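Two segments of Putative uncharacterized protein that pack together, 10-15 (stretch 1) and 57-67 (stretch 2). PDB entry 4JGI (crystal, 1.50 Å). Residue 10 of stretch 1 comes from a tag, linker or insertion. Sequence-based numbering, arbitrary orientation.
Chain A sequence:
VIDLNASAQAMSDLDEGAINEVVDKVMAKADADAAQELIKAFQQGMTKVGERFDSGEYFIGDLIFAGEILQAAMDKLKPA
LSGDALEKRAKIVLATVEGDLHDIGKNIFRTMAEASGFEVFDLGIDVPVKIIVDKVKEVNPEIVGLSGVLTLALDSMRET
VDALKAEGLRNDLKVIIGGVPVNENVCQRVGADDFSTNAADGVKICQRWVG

Stretch 1 10-15: AMSDLD
Stretch 2, residues 57-67: EYFIGDLIFAG

A very short hydrogen bond fastens the two stretches: the phenol OH of Tyr58 donates to the carbonyl O of Ser12 across only 2.5 Å. It is the one direct hydrogen bond between them, and the acceptor lies at the ring edge, near the ring plane, as expected for a phenol donor. The same hydroxyl accepts a hydrogen bond from a water, with 2.8 Å between Tyr58 OH and the water oxygen, and this water also donates to the backbone O of Asp13, at 2.9 Å. The tyrosine thus holds two successive carbonyls where the helix of stretch 1 gives out, one directly and one through water.

Stretch 1 enters in helical conformation, with phi/psi near -61/-39 at Ala10, a tag-derived residue that makes no contact here, -67/-47 at Met11 and -53/-42 at Ser12. Asp13 follows at -79/-7, and Leu14 then breaks the helical pattern with positive phi (59/40). Two backbone bonds reach back into the last turn, Leu14 N to Met11 O and Asp15 N to Ala10 O, both 2.9 Å, completing a Schellman motif. Asp15 (-96/93) is the N-cap of the next helix, and its t side chain caps a backbone N just beyond the stretch.

Stretch 2 opens with Glu57 at -72/-44, runs extended through Tyr58 (-101/160) and Phe59 (-120/176), and is helical from Ile60 to Gly67, phi/psi lying near -60/-42. Phe59 occupies the N-cap position, while the m side chain of Asp62 turns back so that its OD2 accepts from Phe59 N at 2.9 Å, with a nearly straight N-H...O angle of 170°. This fixes the first turn close behind Tyr58, whose chi angles of -79° and -7° direct the ring to stretch 1.

The register is set by Leu14 and Ala66, whose CA atoms stand 6.6 Å apart. Leu14, CA-to-CB toward the partner and chi angles m and t (-61°, 176°), has more of its area covered than any other residue of the contact, 85 of the 271 Å² buried on both sides together. Its CD1 lies 3.8 Å from Asp62 O, 3.9 Å from Asp62 CB and 4.2 Å from Tyr58 CE2, with Phe65 CB farther off at 4.5 Å. Its CD2 rests 3.9 Å from both CA and CB of Ala66. The branched leucine end therefore spans about one helical turn, and the small methyl of Ala66 lets it come near the backbone. Phe65 contributes little more than its CB: although its CA-to-CB bond points toward stretch 1, its m rotamer (-55°) carries the ring away.

Met11 packs against the same alanine. Its CA-to-CB bond runs sideways, but chi angles of 177°, 67° and -140° bring the flexible thioether end nearer, placing CE 3.6 Å from Ala66 O and 4.0 Å from Ala66 CB. Ser12 also points sideways, its OG hydrogen-bonded elsewhere in the structure, and engages Tyr58 through its backbone carbonyl.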

# COMPACT_ATOMS: atom_id res chain seq x y z
N ALA A 10 -6.34 18.24 -4.65
CA ALA A 10 -7.52 17.63 -5.30
C ALA A 10 -7.65 16.13 -4.97
O ALA A 10 -8.80 15.62 -4.70
CB ALA A 10 -7.49 17.86 -6.77
N MET A 11 -6.53 15.46 -4.91
CA MET A 11 -6.52 14.02 -4.50
C MET A 11 -6.91 13.94 -3.03
O MET A 11 -7.73 13.15 -2.63
CB MET A 11 -5.21 13.39 -4.76
CG MET A 11 -5.03 11.92 -4.32
SD MET A 11 -6.12 10.85 -5.35
CE MET A 11 -6.65 9.78 -4.04
N SER A 12 -6.32 14.75 -2.18
CA SER A 12 -6.68 14.79 -0.78
C SER A 12 -8.18 14.99 -0.57
O SER A 12 -8.76 14.32 0.33
CB SER A 12 -5.91 15.91 -0.08
OG SER A 12 -6.26 15.98 1.28
N ASP A 13 -8.78 15.90 -1.38
CA ASP A 13 -10.18 16.20 -1.29
C ASP A 13 -11.08 15.14 -1.97
O ASP A 13 -12.33 15.25 -1.94
CB ASP A 13 -10.45 17.56 -2.03
CG ASP A 13 -9.90 18.75 -1.28
OD1 ASP A 13 -9.59 18.66 -0.09
OD2 ASP A 13 -9.80 19.83 -1.90
N LEU A 14 -10.46 14.18 -2.66
CA LEU A 14 -11.20 13.14 -3.41
C LEU A 14 -12.12 13.80 -4.46
O LEU A 14 -13.28 13.29 -4.66
CB LEU A 14 -11.97 12.22 -2.49
CG LEU A 14 -11.09 11.45 -1.51
CD1 LEU A 14 -11.90 10.59 -0.53
CD2 LEU A 14 -10.08 10.65 -2.27
N ASP A 15 -11.59 14.87 -5.11
CA ASP A 15 -12.36 15.78 -6.02
C ASP A 15 -12.13 15.25 -7.44
O ASP A 15 -11.17 15.66 -8.13
CB ASP A 15 -12.00 17.24 -5.88
CG ASP A 15 -12.82 18.17 -6.81
OD1 ASP A 15 -13.54 17.73 -7.73
OD2 ASP A 15 -12.66 19.40 -6.64
N GLU A 57 -11.89 12.84 10.19
CA GLU A 57 -12.68 13.52 9.17
C GLU A 57 -13.20 12.54 8.11
O GLU A 57 -14.38 12.57 7.71
CB GLU A 57 -11.86 14.62 8.50
CG GLU A 57 -12.58 15.45 7.52
CD GLU A 57 -11.71 16.36 6.62
OE1 GLU A 57 -10.45 16.48 6.79
OE2 GLU A 57 -12.36 16.90 5.66
N TYR A 58 -12.30 11.66 7.70
CA TYR A 58 -12.65 10.68 6.71
C TYR A 58 -12.91 9.31 7.39
O TYR A 58 -12.51 9.08 8.52
CB TYR A 58 -11.51 10.53 5.72
CG TYR A 58 -11.39 11.58 4.64
CD1 TYR A 58 -12.35 12.57 4.45
CD2 TYR A 58 -10.32 11.57 3.80
CE1 TYR A 58 -12.21 13.52 3.45
CE2 TYR A 58 -10.17 12.49 2.79
CZ TYR A 58 -11.09 13.49 2.62
OH TYR A 58 -10.99 14.39 1.54
N PHE A 59 -13.63 8.47 6.65
CA PHE A 59 -14.12 7.14 7.11
C PHE A 59 -13.55 6.05 6.22
O PHE A 59 -12.84 6.34 5.23
CB PHE A 59 -15.66 7.11 7.08
CG PHE A 59 -16.24 8.24 7.86
CD1 PHE A 59 -15.98 8.31 9.21
CD2 PHE A 59 -16.83 9.30 7.20
CE1 PHE A 59 -16.44 9.37 9.95
CE2 PHE A 59 -17.34 10.35 7.94
CZ PHE A 59 -17.09 10.39 9.31
N ILE A 60 -13.84 4.79 6.56
CA ILE A 60 -13.38 3.67 5.73
C ILE A 60 -13.78 3.85 4.26
O ILE A 60 -13.00 3.57 3.35
CB ILE A 60 -13.98 2.33 6.28
CG1 ILE A 60 -13.31 2.11 7.63
CG2 ILE A 60 -13.78 1.12 5.37
CD1 ILE A 60 -11.79 2.09 7.64
N GLY A 61 -15.02 4.27 4.01
CA GLY A 61 -15.44 4.47 2.64
C GLY A 61 -14.50 5.38 1.86
O GLY A 61 -14.19 5.13 0.66
N ASP A 62 -13.99 6.44 2.48
CA ASP A 62 -13.10 7.35 1.78
C ASP A 62 -11.80 6.67 1.41
O ASP A 62 -11.25 6.96 0.39
CB ASP A 62 -12.83 8.56 2.65
CG ASP A 62 -14.11 9.30 2.93
OD1 ASP A 62 -14.80 9.68 1.91
OD2 ASP A 62 -14.55 9.43 4.09
N LEU A 63 -11.36 5.73 2.25
CA LEU A 63 -10.18 5.00 1.88
C LEU A 63 -10.43 4.07 0.67
O LEU A 63 -9.52 3.86 -0.14
CB LEU A 63 -9.60 4.22 3.02
CG LEU A 63 -9.22 4.99 4.24
CD1 LEU A 63 -8.72 4.01 5.30
CD2 LEU A 63 -8.16 6.02 4.01
N ILE A 64 -11.60 3.43 0.62
CA ILE A 64 -11.93 2.66 -0.54
C ILE A 64 -11.92 3.54 -1.79
O ILE A 64 -11.32 3.22 -2.83
CB ILE A 64 -13.29 2.00 -0.29
CG1 ILE A 64 -13.18 1.01 0.86
CG2 ILE A 64 -13.78 1.31 -1.60
CD1 ILE A 64 -14.49 0.45 1.31
N PHE A 65 -12.58 4.69 -1.68
CA PHE A 65 -12.65 5.65 -2.76
C PHE A 65 -11.29 6.11 -3.26
O PHE A 65 -11.05 6.12 -4.47
CB PHE A 65 -13.49 6.88 -2.44
CG PHE A 65 -14.93 6.62 -1.97
CD1 PHE A 65 -15.63 5.44 -2.20
CD2 PHE A 65 -15.55 7.60 -1.27
CE1 PHE A 65 -16.89 5.28 -1.70
CE2 PHE A 65 -16.80 7.46 -0.77
CZ PHE A 65 -17.46 6.27 -0.95
N ALA A 66 -10.40 6.40 -2.31
CA ALA A 66 -9.13 6.91 -2.68
C ALA A 66 -8.36 5.97 -3.55
O ALA A 66 -7.70 6.39 -4.54
CB ALA A 66 -8.31 7.26 -1.44
N GLY A 67 -8.34 4.68 -3.18
CA GLY A 67 -7.66 3.75 -4.01
C GLY A 67 -8.17 3.62 -5.45
O GLY A 67 -7.42 3.54 -6.41
O HOH W 1 -13.53 15.30 0.66